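Local coordinates for protein bottromycin amidohydrolase (PDB 6I5S) that probably acts as a zinc-dependent amidohydrolase that recognises a thiazoline-containing intermediate and so serves as the gatekeeper of bottromycin biosynthesis, at residues T227-G232 and C270-A275; L343-D348 and K379-D384; P235-L240 and V274-R279. All coordinates share one frame; numbering follows the deposited sequence. Where two conformers were deposited one is given.

Interaction 1 (T227-G232 and C270-A275). With ZN (zinc ion), chain B.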
# COMPACT_ATOMS: atom_id res chain seq x y z
N THR A 227 3.92 2.21 -12.68
CA THR A 227 4.22 0.81 -13.02
C THR A 227 4.63 0.08 -11.75
O THR A 227 5.24 0.67 -10.83
CB THR A 227 5.30 0.64 -14.08
OG1 THR A 227 6.53 1.27 -13.67
CG2 THR A 227 4.85 1.32 -15.44
N GLU A 228 4.21 -1.19 -11.67
CA GLU A 228 4.30 -1.97 -10.45
C GLU A 228 5.32 -3.10 -10.58
O GLU A 228 5.49 -3.70 -11.65
CB GLU A 228 2.93 -2.58 -10.07
CG GLU A 228 1.73 -1.59 -10.21
CD GLU A 228 1.89 -0.43 -9.28
OE1 GLU A 228 2.02 -0.71 -8.07
OE2 GLU A 228 1.91 0.73 -9.74
N HIS A 229 5.92 -3.41 -9.45
CA HIS A 229 6.74 -4.61 -9.22
C HIS A 229 8.07 -4.58 -9.96
O HIS A 229 8.77 -5.61 -9.96
CB HIS A 229 6.00 -5.90 -9.63
CG HIS A 229 4.59 -6.00 -9.17
ND1 HIS A 229 4.21 -5.95 -7.85
CD2 HIS A 229 3.44 -6.20 -9.88
CE1 HIS A 229 2.90 -6.09 -7.76
NE2 HIS A 229 2.41 -6.25 -8.98
N LEU A 230 8.47 -3.45 -10.54
CA LEU A 230 9.62 -3.35 -11.44
C LEU A 230 9.44 -4.16 -12.72
O LEU A 230 10.40 -4.30 -13.50
CB LEU A 230 10.93 -3.74 -10.71
CG LEU A 230 11.29 -2.88 -9.50
CD1 LEU A 230 12.58 -3.40 -8.85
CD2 LEU A 230 11.46 -1.44 -9.92
N TYR A 231 8.24 -4.68 -13.03
CA TYR A 231 8.10 -5.40 -14.27
C TYR A 231 8.36 -4.43 -15.41
O TYR A 231 8.09 -3.22 -15.29
CB TYR A 231 6.74 -6.03 -14.42
CG TYR A 231 6.42 -7.11 -13.40
CD1 TYR A 231 7.41 -7.78 -12.71
CD2 TYR A 231 5.11 -7.43 -13.10
CE1 TYR A 231 7.07 -8.74 -11.78
CE2 TYR A 231 4.78 -8.38 -12.20
CZ TYR A 231 5.76 -9.05 -11.55
OH TYR A 231 5.40 -10.00 -10.60
N GLY A 232 8.96 -4.94 -16.46
CA GLY A 232 9.48 -4.06 -17.51
C GLY A 232 10.97 -3.85 -17.39
O GLY A 232 11.71 -4.03 -18.34
N CYS A 270 6.37 1.58 -8.17
CA CYS A 270 5.96 0.90 -6.93
C CYS A 270 6.54 -0.50 -6.96
O CYS A 270 5.94 -1.42 -7.52
CB CYS A 270 4.42 0.89 -6.82
SG CYS A 270 3.89 0.18 -5.29
N PRO A 271 7.73 -0.73 -6.37
CA PRO A 271 8.44 -2.00 -6.60
C PRO A 271 7.92 -3.19 -5.81
O PRO A 271 8.26 -4.33 -6.16
CB PRO A 271 9.90 -1.67 -6.22
CG PRO A 271 9.81 -0.49 -5.28
CD PRO A 271 8.58 0.31 -5.75
N THR A 272 7.15 -2.97 -4.74
CA THR A 272 6.64 -4.02 -3.86
C THR A 272 7.71 -5.05 -3.53
O THR A 272 7.54 -6.25 -3.71
CB THR A 272 5.38 -4.70 -4.40
OG1 THR A 272 5.67 -5.45 -5.57
CG2 THR A 272 4.31 -3.70 -4.77
N LEU A 273 8.79 -4.55 -2.92
CA LEU A 273 9.92 -5.44 -2.63
C LEU A 273 9.52 -6.49 -1.60
O LEU A 273 9.97 -7.66 -1.66
CB LEU A 273 11.12 -4.64 -2.13
CG LEU A 273 11.65 -3.68 -3.19
CD1 LEU A 273 12.65 -2.70 -2.53
CD2 LEU A 273 12.36 -4.40 -4.39
N VAL A 274 8.70 -6.09 -0.63
CA VAL A 274 8.23 -7.04 0.41
C VAL A 274 7.50 -8.22 -0.20
O VAL A 274 7.60 -9.35 0.31
CB VAL A 274 7.34 -6.31 1.44
CG1 VAL A 274 6.11 -5.66 0.79
CG2 VAL A 274 6.94 -7.26 2.59
N ALA A 275 6.77 -8.00 -1.30
CA ALA A 275 6.08 -9.11 -1.97
C ALA A 275 7.03 -10.01 -2.77
O ALA A 275 6.90 -11.24 -2.75
CB ALA A 275 4.97 -8.52 -2.90
ZN ZN B . 0.70 -7.36 -9.78
O HOH W 1 -0.34 -9.22 -9.93
O HOH W 2 0.25 -8.10 -7.71
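His229 sets CG beside its backbone N and anti to the carbonyl carbon (chi1 -45°), while Thr272 holds OG1 between its own N and carbonyl carbon (chi1 67°), and the two side chains meet at the imidazole edge. His229 ND1 donates to Thr272 OG1 over 2.8 Å, nearly straight and in the plane of the ring. Across the ring, His229 NE2 binds a zinc ion at 2.2 Å; His210, the carboxylated lysine and two waters complete that site. Behind the side chains, strands 226-228 and 268-270 run parallel, as neighbours in the barrel of the amidohydrolase superfamily. Cys270 N donates to Thr227 O (3.0 Å), and Cys270 O takes the N-H of His229 (2.8 Å) just where the chain leaves its strand. Glu228 and Cys270 share one face of the sheet, and Glu228 OE1 comes 3.1 Å from Cys270 CB; the carboxylate finds its polar partners in Ser226, His94 and Arg115. Leu230 CG packs on Pro271 CB at 3.8 Å. Thr272 OG1 in turn makes a weak bond to Pro271 O. With the ND1 proton spent on Thr272, NE2 is left to meet the metal, and a second-shell hydroxyl fixes the rotation of a first-shell zinc ligand.

Interaction 2 (L343-D348 and K379-D384)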
# COMPACT_ATOMS: atom_id res chain seq x y z
N LEU A 343 9.49 6.95 -6.22
CA LEU A 343 9.16 5.66 -5.63
C LEU A 343 7.90 5.75 -4.75
O LEU A 343 7.56 6.80 -4.22
CB LEU A 343 10.30 5.15 -4.79
CG LEU A 343 11.51 4.66 -5.56
CD1 LEU A 343 12.62 4.29 -4.51
CD2 LEU A 343 11.21 3.50 -6.39
N LEU A 344 7.23 4.61 -4.64
CA LEU A 344 6.03 4.44 -3.81
C LEU A 344 6.23 3.22 -2.93
O LEU A 344 7.01 2.30 -3.25
CB LEU A 344 4.75 4.24 -4.70
CG LEU A 344 4.48 5.36 -5.70
CD1 LEU A 344 3.40 4.90 -6.71
CD2 LEU A 344 3.98 6.59 -4.92
N VAL A 345 5.51 3.19 -1.82
CA VAL A 345 5.59 2.10 -0.86
C VAL A 345 4.32 1.28 -0.97
O VAL A 345 3.26 1.71 -0.49
CB VAL A 345 5.76 2.63 0.57
CG1 VAL A 345 5.92 1.49 1.47
CG2 VAL A 345 6.92 3.59 0.69
N GLY A 346 4.40 0.13 -1.64
CA GLY A 346 3.26 -0.75 -1.76
C GLY A 346 3.68 -2.16 -1.40
O GLY A 346 4.86 -2.50 -1.46
N THR A 347 2.69 -3.00 -1.06
CA THR A 347 2.99 -4.27 -0.42
C THR A 347 2.49 -5.51 -1.13
O THR A 347 3.02 -6.60 -0.88
CB THR A 347 2.40 -4.31 1.00
OG1 THR A 347 0.97 -4.21 0.96
CG2 THR A 347 3.00 -3.20 1.83
N ASP A 348 1.45 -5.40 -1.96
CA ASP A 348 0.71 -6.58 -2.43
C ASP A 348 0.19 -7.39 -1.25
O ASP A 348 0.09 -8.62 -1.31
CB ASP A 348 1.59 -7.44 -3.37
CG ASP A 348 0.90 -7.80 -4.68
OD1 ASP A 348 -0.29 -7.54 -4.88
OD2 ASP A 348 1.60 -8.35 -5.54
N LYS A 379 8.76 10.49 1.91
CA LYS A 379 8.13 11.07 0.73
C LYS A 379 7.40 10.01 -0.09
O LYS A 379 6.29 10.23 -0.55
CB LYS A 379 9.17 11.80 -0.12
CG LYS A 379 8.60 12.52 -1.29
CD LYS A 379 9.67 13.30 -2.10
CE LYS A 379 8.98 14.23 -3.12
NZ LYS A 379 9.94 14.99 -3.96
N ALA A 380 8.03 8.86 -0.31
CA ALA A 380 7.38 7.75 -1.00
C ALA A 380 6.13 7.24 -0.29
O ALA A 380 5.16 6.84 -0.94
CB ALA A 380 8.36 6.59 -1.13
N ALA A 381 6.12 7.28 1.05
CA ALA A 381 5.03 6.76 1.85
C ALA A 381 3.86 7.72 1.87
O ALA A 381 2.73 7.33 2.18
CB ALA A 381 5.53 6.50 3.30
N THR A 382 4.10 8.99 1.52
CA THR A 382 3.10 10.01 1.73
C THR A 382 2.93 10.92 0.51
O THR A 382 2.06 10.66 -0.33
CB THR A 382 3.41 10.85 3.00
OG1 THR A 382 4.70 11.51 2.92
CG2 THR A 382 3.38 9.99 4.24
N ALA A 383 3.65 12.05 0.47
CA ALA A 383 3.46 13.07 -0.56
C ALA A 383 3.42 12.52 -1.99
O ALA A 383 2.60 12.93 -2.80
CB ALA A 383 4.57 14.12 -0.44
N ASP A 384 4.36 11.62 -2.35
CA ASP A 384 4.36 11.15 -3.74
C ASP A 384 3.21 10.19 -4.00
O ASP A 384 2.73 10.09 -5.14
CB ASP A 384 5.70 10.50 -4.06
CG ASP A 384 6.72 11.51 -4.61
OD1 ASP A 384 6.42 12.71 -4.60
OD2 ASP A 384 7.79 11.09 -5.08
O HOH W 3 9.04 9.00 -3.80
O HOH W 4 3.29 4.83 -1.13
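Ala380 lays its methyl group over the backbone carbonyl of Leu343, with Ala380 CB 3.2 Å from Leu343 O. The contact belongs to the metal-binding barrel of the amidohydrolase superfamily: strand 342-343 and the extended chain after it lead to the zinc ligand Asp348, and their early residues pass the end of helix 374-381 and the start of helix 383-388. The same carbonyl also receives a CA-H...O contact from Ala380 CA.

One step on, Val345 points straight at the helix. Its CG1 is anti to the backbone N (chi1 -177°), which turns CG2 back beside that N, where Val345 CG2 sits 3.8 Å from Ala380 CB and also touches Ala381. Phe360 lies against both Val345 and Ala381. Leu344 CB starts away from the helices, yet its branch swings round until Leu344 CD2 is 3.7 Å from Asp384 O.

No direct hydrogen bond joins the two segments; two waters do the work. Water 3 donates to Leu343 O at 2.7 Å and to Asp384 OD2 at 2.8 Å, tying the strand end to a carboxylate whose OD1 forms a salt bridge with Arg342. Water 4 accepts from Val345 N at 2.8 Å and donates to Ala380 O, also at 2.8 Å, so Val345 N and Ala380 O meet through one molecule, though this water has more acceptors in reach than protons to give. The small side chains of Ala380 and Ala381 allow a close approach of the backbones, Leu344 CA and Ala380 CA being 4.5 Å apart. Where the helix breaks at Thr382, Lys379 O accepts two bonds, with Thr382 N and Asp384 N arriving from opposite faces of its plane.

Interaction 3 (P235-L240 and V274-R279); sequences PNVFRL and VAWRAR
Trp276 NE1 donates to His229 O over 2.8 Å, and this bond holds the indole while its six-membered ring reaches Phe238. Phe238 CG stands anti to the carbonyl carbon (chi1 -54°), and Phe238 CE2 lies over one face of the indole, toward the rim, 3.5 Å from Trp276 CZ3. The two rings are inclined at 53°. From the same helix, Arg279, in the conformer described, one of two, brings CD over a face of the Phe238 ring in a CH-pi contact, 3.6 Å from its centroid. The guanidinium plane is steeply turned, 76° from the phenyl plane, and Arg279 NH2 forms a salt bridge with the zinc ligand Asp348. The contact joins helix 273-280 of the barrel to the 3-10 turn 237-239, which lies in the loop between strand 226-228 and helix 245-254. An Asx turn shapes the approach to that turn, with Phe238 N donating to Asn236 OD1 (3.1 Å). An alanine at Phe238 would probably leave the indole face and Arg279 CD without their shared partner and open a gap between loop and helix. Val237 CG2 sits over the phenyl face opposite Arg279 and comes within 4.1 Å of Trp276 CZ3.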
# COMPACT_ATOMS: atom_id res chain seq x y z
N PRO A 235 11.58 -9.12 -15.95
CA PRO A 235 10.39 -9.83 -16.41
C PRO A 235 9.52 -10.28 -15.25
O PRO A 235 9.98 -10.53 -14.13
CB PRO A 235 10.98 -11.03 -17.16
CG PRO A 235 12.27 -11.23 -16.60
CD PRO A 235 12.80 -9.94 -16.08
N ASN A 236 8.24 -10.42 -15.53
CA ASN A 236 7.32 -11.06 -14.59
C ASN A 236 7.58 -12.56 -14.65
O ASN A 236 6.94 -13.30 -15.42
CB ASN A 236 5.86 -10.73 -14.92
CG ASN A 236 4.91 -11.39 -13.98
OD1 ASN A 236 5.33 -12.14 -13.06
ND2 ASN A 236 3.63 -11.13 -14.16
N VAL A 237 8.58 -13.01 -13.89
CA VAL A 237 8.96 -14.42 -13.91
C VAL A 237 7.90 -15.32 -13.31
O VAL A 237 7.93 -16.53 -13.51
CB VAL A 237 10.31 -14.62 -13.16
CG1 VAL A 237 11.42 -13.87 -13.89
CG2 VAL A 237 10.24 -14.19 -11.72
N PHE A 238 6.88 -14.75 -12.65
CA PHE A 238 5.84 -15.60 -12.08
C PHE A 238 4.90 -16.13 -13.14
O PHE A 238 4.15 -17.06 -12.86
CB PHE A 238 5.14 -14.86 -10.93
CG PHE A 238 6.11 -14.37 -9.92
CD1 PHE A 238 6.74 -15.27 -9.04
CD2 PHE A 238 6.51 -13.05 -9.89
CE1 PHE A 238 7.71 -14.84 -8.15
CE2 PHE A 238 7.48 -12.63 -8.99
CZ PHE A 238 8.08 -13.52 -8.13
N ARG A 239 5.05 -15.64 -14.38
CA ARG A 239 4.38 -16.24 -15.54
C ARG A 239 5.07 -17.51 -16.02
O ARG A 239 4.51 -18.20 -16.87
CB ARG A 239 4.32 -15.28 -16.72
CG ARG A 239 3.44 -14.05 -16.45
CD ARG A 239 3.75 -12.91 -17.40
NE ARG A 239 3.64 -13.33 -18.79
CZ ARG A 239 2.50 -13.53 -19.42
NH1 ARG A 239 1.34 -13.38 -18.79
NH2 ARG A 239 2.52 -13.90 -20.69
N LEU A 240 6.25 -17.82 -15.48
CA LEU A 240 7.02 -19.00 -15.91
C LEU A 240 6.79 -20.16 -14.96
O LEU A 240 6.34 -19.96 -13.82
CB LEU A 240 8.53 -18.68 -15.95
CG LEU A 240 8.89 -17.49 -16.85
CD1 LEU A 240 10.28 -17.00 -16.55
CD2 LEU A 240 8.73 -17.87 -18.32
N VAL A 274 8.70 -6.09 -0.63
CA VAL A 274 8.23 -7.04 0.41
C VAL A 274 7.50 -8.22 -0.20
O VAL A 274 7.60 -9.35 0.31
CB VAL A 274 7.34 -6.31 1.44
CG1 VAL A 274 6.11 -5.66 0.79
CG2 VAL A 274 6.94 -7.26 2.59
N ALA A 275 6.77 -8.00 -1.30
CA ALA A 275 6.08 -9.11 -1.97
C ALA A 275 7.03 -10.01 -2.77
O ALA A 275 6.90 -11.24 -2.75
CB ALA A 275 4.97 -8.52 -2.90
N TRP A 276 7.96 -9.42 -3.51
CA TRP A 276 9.06 -10.21 -4.10
C TRP A 276 9.74 -11.10 -3.06
O TRP A 276 9.97 -12.28 -3.29
CB TRP A 276 10.09 -9.27 -4.72
CG TRP A 276 9.86 -8.79 -6.12
CD1 TRP A 276 9.44 -7.52 -6.50
CD2 TRP A 276 10.08 -9.52 -7.32
NE1 TRP A 276 9.42 -7.43 -7.87
CE2 TRP A 276 9.82 -8.64 -8.41
CE3 TRP A 276 10.53 -10.83 -7.60
CZ2 TRP A 276 9.96 -9.02 -9.75
CZ3 TRP A 276 10.70 -11.20 -8.93
CH2 TRP A 276 10.38 -10.30 -9.99
N ARG A 277 10.10 -10.50 -1.92
CA ARG A 277 10.77 -11.24 -0.84
C ARG A 277 9.92 -12.41 -0.38
O ARG A 277 10.40 -13.52 -0.22
CB ARG A 277 11.03 -10.26 0.31
CG ARG A 277 11.77 -10.82 1.56
CD ARG A 277 13.29 -10.95 1.30
NE ARG A 277 13.86 -9.64 1.02
CZ ARG A 277 15.11 -9.48 0.56
NH1 ARG A 277 15.57 -8.28 0.29
NH2 ARG A 277 15.88 -10.53 0.34
N ALA A 278 8.63 -12.17 -0.14
CA ALA A 278 7.78 -13.27 0.31
C ALA A 278 7.63 -14.36 -0.73
O ALA A 278 7.55 -15.54 -0.37
CB ALA A 278 6.40 -12.70 0.73
N ARG A 279 7.63 -14.04 -2.04
CA ARG A 279 7.50 -15.07 -3.07
C ARG A 279 8.71 -16.00 -3.17
O ARG A 279 8.60 -17.08 -3.76
CB ARG A 279 7.24 -14.41 -4.45
CG ARG A 279 5.90 -13.65 -4.55
CD ARG A 279 5.80 -12.78 -5.83
NE ARG A 279 4.77 -11.72 -5.76
CZ ARG A 279 4.79 -10.57 -6.44
NH1 ARG A 279 5.79 -10.26 -7.27
NH2 ARG A 279 3.82 -9.70 -6.27

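Interactions 1 and 3 share Val274 and Ala275 of helix 273-280, and their centres lie about 9 Å apart. Tyr231 of the first reaches the second, its OH 3.3 Å from Phe238 CD2. Interaction 2 comes later in the chain, its centre about 11 Å from that of interaction 1, and meets it where His229 CE1 is 3.4 Å from Asp348 OD2. His229 and Asp348 bind different zinc ions, and the carboxylated lysine is a ligand of both. Although the centres of interactions 2 and 3 are about 19 Å apart, in one of its two conformers Arg279, which packs on Phe238, pairs with Asp348, whose OD1 binds zinc: the salt bridge from Arg279 NH2 to Asp348 OD2 measures 2.7 Å.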